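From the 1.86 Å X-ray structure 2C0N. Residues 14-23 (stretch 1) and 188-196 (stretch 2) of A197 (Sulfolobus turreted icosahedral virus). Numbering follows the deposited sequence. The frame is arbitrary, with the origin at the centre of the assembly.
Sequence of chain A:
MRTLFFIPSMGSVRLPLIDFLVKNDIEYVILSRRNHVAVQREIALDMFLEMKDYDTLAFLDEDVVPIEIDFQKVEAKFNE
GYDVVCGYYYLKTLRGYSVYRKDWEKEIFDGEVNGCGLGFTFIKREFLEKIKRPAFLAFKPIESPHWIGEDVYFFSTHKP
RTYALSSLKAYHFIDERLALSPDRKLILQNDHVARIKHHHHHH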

# COMPACT_ATOMS: atom_id res chain seq x y z
N ARG A 14 -2.15 -4.46 -2.98
CA ARG A 14 -3.61 -4.44 -2.96
C ARG A 14 -4.12 -3.97 -1.58
O ARG A 14 -3.49 -4.23 -0.54
CB ARG A 14 -4.20 -5.81 -3.39
CG ARG A 14 -3.87 -7.00 -2.50
CD ARG A 14 -4.10 -8.29 -3.18
NE ARG A 14 -3.05 -8.48 -4.17
CZ ARG A 14 -3.21 -8.76 -5.43
NH1 ARG A 14 -4.38 -9.08 -5.88
NH2 ARG A 14 -2.16 -8.85 -6.22
N LEU A 15 -5.28 -3.33 -1.58
CA LEU A 15 -5.84 -2.74 -0.37
C LEU A 15 -6.01 -3.72 0.77
O LEU A 15 -5.72 -3.39 1.93
CB LEU A 15 -7.17 -2.04 -0.68
CG LEU A 15 -7.07 -0.51 -0.81
CD1 LEU A 15 -6.07 -0.04 -1.87
CD2 LEU A 15 -8.46 0.08 -1.00
N PRO A 16 -6.56 -4.89 0.48
CA PRO A 16 -6.72 -5.85 1.60
C PRO A 16 -5.41 -6.17 2.33
O PRO A 16 -5.45 -6.37 3.55
CB PRO A 16 -7.33 -7.07 0.90
CG PRO A 16 -8.01 -6.48 -0.32
CD PRO A 16 -7.15 -5.40 -0.77
N LEU A 17 -4.27 -6.22 1.64
CA LEU A 17 -2.98 -6.40 2.32
C LEU A 17 -2.54 -5.15 3.10
O LEU A 17 -2.10 -5.27 4.23
CB LEU A 17 -1.89 -6.94 1.37
CG LEU A 17 -0.51 -7.16 2.01
CD1 LEU A 17 -0.60 -8.20 2.99
CD2 LEU A 17 0.45 -7.52 0.94
N ILE A 18 -2.76 -3.95 2.55
CA ILE A 18 -2.51 -2.72 3.29
C ILE A 18 -3.26 -2.72 4.59
O ILE A 18 -2.71 -2.36 5.65
CB ILE A 18 -2.85 -1.51 2.46
CG1 ILE A 18 -1.97 -1.49 1.23
CG2 ILE A 18 -2.64 -0.19 3.25
CD1 ILE A 18 -2.34 -0.40 0.31
N ASP A 19 -4.52 -3.14 4.54
CA ASP A 19 -5.35 -3.17 5.76
C ASP A 19 -4.80 -4.11 6.82
O ASP A 19 -4.74 -3.76 8.01
CB ASP A 19 -6.79 -3.53 5.40
CG ASP A 19 -7.78 -3.00 6.41
OD1 ASP A 19 -7.58 -1.88 6.97
OD2 ASP A 19 -8.74 -3.74 6.66
N PHE A 20 -4.38 -5.30 6.39
CA PHE A 20 -3.75 -6.24 7.28
C PHE A 20 -2.49 -5.61 7.91
O PHE A 20 -2.26 -5.73 9.13
CB PHE A 20 -3.34 -7.51 6.51
CG PHE A 20 -2.36 -8.36 7.24
CD1 PHE A 20 -2.77 -9.16 8.29
CD2 PHE A 20 -1.03 -8.30 6.94
CE1 PHE A 20 -1.85 -9.98 8.97
CE2 PHE A 20 -0.14 -9.10 7.60
CZ PHE A 20 -0.55 -9.92 8.62
N LEU A 21 -1.66 -4.97 7.07
CA LEU A 21 -0.41 -4.33 7.55
C LEU A 21 -0.64 -3.25 8.60
O LEU A 21 0.08 -3.21 9.64
CB LEU A 21 0.42 -3.81 6.39
CG LEU A 21 0.94 -4.86 5.41
CD1 LEU A 21 1.67 -4.14 4.28
CD2 LEU A 21 1.89 -5.86 6.11
N VAL A 22 -1.66 -2.41 8.38
CA VAL A 22 -1.98 -1.31 9.29
C VAL A 22 -2.60 -1.83 10.59
O VAL A 22 -2.17 -1.49 11.70
CB VAL A 22 -2.95 -0.30 8.59
CG1 VAL A 22 -3.50 0.74 9.56
CG2 VAL A 22 -2.22 0.35 7.48
N LYS A 23 -3.62 -2.66 10.43
CA LYS A 23 -4.40 -3.13 11.56
C LYS A 23 -3.56 -3.93 12.55
O LYS A 23 -3.82 -3.88 13.75
CB LYS A 23 -5.58 -3.97 11.10
CG LYS A 23 -6.76 -3.13 10.70
CD LYS A 23 -7.83 -3.93 9.99
CE LYS A 23 -9.14 -3.17 9.99
NZ LYS A 23 -9.95 -3.37 8.77
N LEU A 188 -15.21 -11.76 -1.48
CA LEU A 188 -15.01 -10.43 -2.02
C LEU A 188 -14.79 -9.45 -0.86
O LEU A 188 -15.60 -9.39 0.05
CB LEU A 188 -16.24 -10.06 -2.83
CG LEU A 188 -16.20 -8.93 -3.86
CD1 LEU A 188 -17.40 -9.03 -4.75
CD2 LEU A 188 -16.31 -7.66 -3.10
N GLN A 189 -13.71 -8.68 -0.92
CA GLN A 189 -13.38 -7.69 0.07
C GLN A 189 -13.23 -6.36 -0.64
O GLN A 189 -12.28 -6.16 -1.37
CB GLN A 189 -12.08 -8.10 0.79
CG GLN A 189 -11.61 -7.10 1.81
CD GLN A 189 -12.67 -6.66 2.76
OE1 GLN A 189 -13.31 -5.60 2.59
NE2 GLN A 189 -12.86 -7.44 3.82
N ASN A 190 -14.17 -5.44 -0.45
CA ASN A 190 -14.12 -4.16 -1.18
C ASN A 190 -14.25 -2.97 -0.25
O ASN A 190 -14.73 -1.91 -0.63
CB ASN A 190 -15.16 -4.13 -2.31
CG ASN A 190 -14.84 -3.06 -3.39
OD1 ASN A 190 -13.69 -2.88 -3.86
ND2 ASN A 190 -15.88 -2.37 -3.81
N ASP A 191 -13.75 -3.12 0.96
CA ASP A 191 -13.76 -2.03 1.92
C ASP A 191 -12.65 -1.02 1.65
O ASP A 191 -11.60 -1.35 1.09
CB ASP A 191 -13.57 -2.57 3.33
CG ASP A 191 -14.80 -3.25 3.87
OD1 ASP A 191 -15.87 -3.25 3.20
OD2 ASP A 191 -14.71 -3.79 5.00
N HIS A 192 -12.88 0.20 2.11
CA HIS A 192 -11.82 1.24 2.14
C HIS A 192 -10.87 0.88 3.24
O HIS A 192 -11.20 0.09 4.14
CB HIS A 192 -12.46 2.61 2.41
CG HIS A 192 -13.65 2.90 1.55
ND1 HIS A 192 -13.62 2.81 0.17
CD2 HIS A 192 -14.92 3.22 1.88
CE1 HIS A 192 -14.82 3.09 -0.30
NE2 HIS A 192 -15.63 3.35 0.71
N VAL A 193 -9.69 1.47 3.19
CA VAL A 193 -8.63 1.19 4.16
C VAL A 193 -8.21 2.48 4.80
O VAL A 193 -7.84 3.41 4.11
CB VAL A 193 -7.44 0.52 3.49
CG1 VAL A 193 -6.35 0.24 4.51
CG2 VAL A 193 -7.92 -0.77 2.81
N ALA A 194 -8.26 2.52 6.13
CA ALA A 194 -8.02 3.74 6.89
C ALA A 194 -6.85 3.56 7.84
O ALA A 194 -6.65 2.50 8.42
CB ALA A 194 -9.25 4.13 7.68
N ARG A 195 -6.09 4.62 7.95
CA ARG A 195 -5.09 4.75 9.00
C ARG A 195 -5.35 6.15 9.60
O ARG A 195 -4.98 7.18 9.03
CB ARG A 195 -3.71 4.57 8.38
CG ARG A 195 -2.57 4.42 9.36
CD ARG A 195 -1.84 5.70 9.51
NE ARG A 195 -0.82 5.62 10.54
CZ ARG A 195 -0.11 6.65 10.98
NH1 ARG A 195 -0.29 7.86 10.48
NH2 ARG A 195 0.78 6.46 11.94
N ILE A 196 -6.05 6.15 10.71
CA ILE A 196 -6.53 7.39 11.31
C ILE A 196 -6.22 7.27 12.78
O ILE A 196 -6.60 6.30 13.41
CB ILE A 196 -8.06 7.63 11.09
CG1 ILE A 196 -8.88 6.41 11.49
CG2 ILE A 196 -8.35 8.03 9.64
CD1 ILE A 196 -9.61 6.56 12.78
O HOH W 1 -9.41 0.18 7.55
O HOH W 2 -6.46 -0.26 8.63
O HOH W 3 -10.84 -1.90 5.92

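Helix 15-23 and strand 193-195 of one chain run side by side, their N-to-C directions 29° apart and their axes 8.3 Å apart at closest approach. Because the two segments advance in the same sense, Pro-16 lies nearest Gln-189, Asp-19 nearest Val-193 and Val-22 nearest Arg-195, with the CA atoms of Asp-19 and Val-193 5.7 Å apart. The contact buries 382 Å², both sides summed, and contains no direct hydrogen bond between the stretches: it rests on apolar packing and on three bridging waters. Backbone hydrogen bonds such as Asp-19 N to Leu-15 O (2.9 Å) hold the helix together, and it begins just after Arg-14 at the N-cap position.

Leu-188 opens stretch 2 out of reach of the helix. Gln-189 is the first residue to touch it, its CB directed toward the helix and its CG 4.2 Å from CG of Pro-16, so that the aliphatic part of a polar side chain packs on the proline ring. The amide end turns back on its own loop, where OE1 accepts a hydrogen bond from Asp-191 N (3.0 Å). Asn-190 makes no contact. At Asp-191 it is the backbone that comes close, with O 4.0 Å from CD2 of Leu-15. The CA-to-CB bond of His-192 points away, but its carbonyl remains available: His-192 O accepts a hydrogen bond from water 3 (2.7 Å), which also donates to Asp-19 OD2 (2.9 Å).

Val-193 is the centre of the packing, with 101 Å² covered by the helix, more than any other residue here. Its chi1 is t, and both methyl groups face the helix. CG2 packs against CG of Leu-15 (3.7 Å) and lies 3.5 Å from Leu-15 O; CG1 meets CG2 of Ile-18 at 3.9 Å and lies 3.5 Å from OD1 of Asp-19. The valine thus fits among two apolar side chains and the carboxylate, whose oxygens bond to waters and to Lys-23.

Ala-194 points its CB away from the helix and contributes through its backbone. Its N donates to water 1 (3.0 Å), which donates in turn to Asp-19 OD1 (2.8 Å); its O accepts from water 2 (2.8 Å), which donates to the same Asp-19 OD1 (2.6 Å). One carboxylate therefore reaches both polar groups of Ala-194 and the carbonyl of His-192 through water. Asp-19 OD2 also forms a salt bridge with Lys-23 NZ, a very short 2.5 Å, one turn along the helix; this pairs the carboxylate's charge within stretch 1.

At Arg-195 the CB points toward the helix again, as expected for alternation along a strand. Its CG packs against CG1 of Val-22 (3.8 Å), which also lies 3.8 Å from Ala-194 O, while the guanidinium is hydrogen-bonded elsewhere in the structure. Ile-196 is already out of reach, and the contact ends.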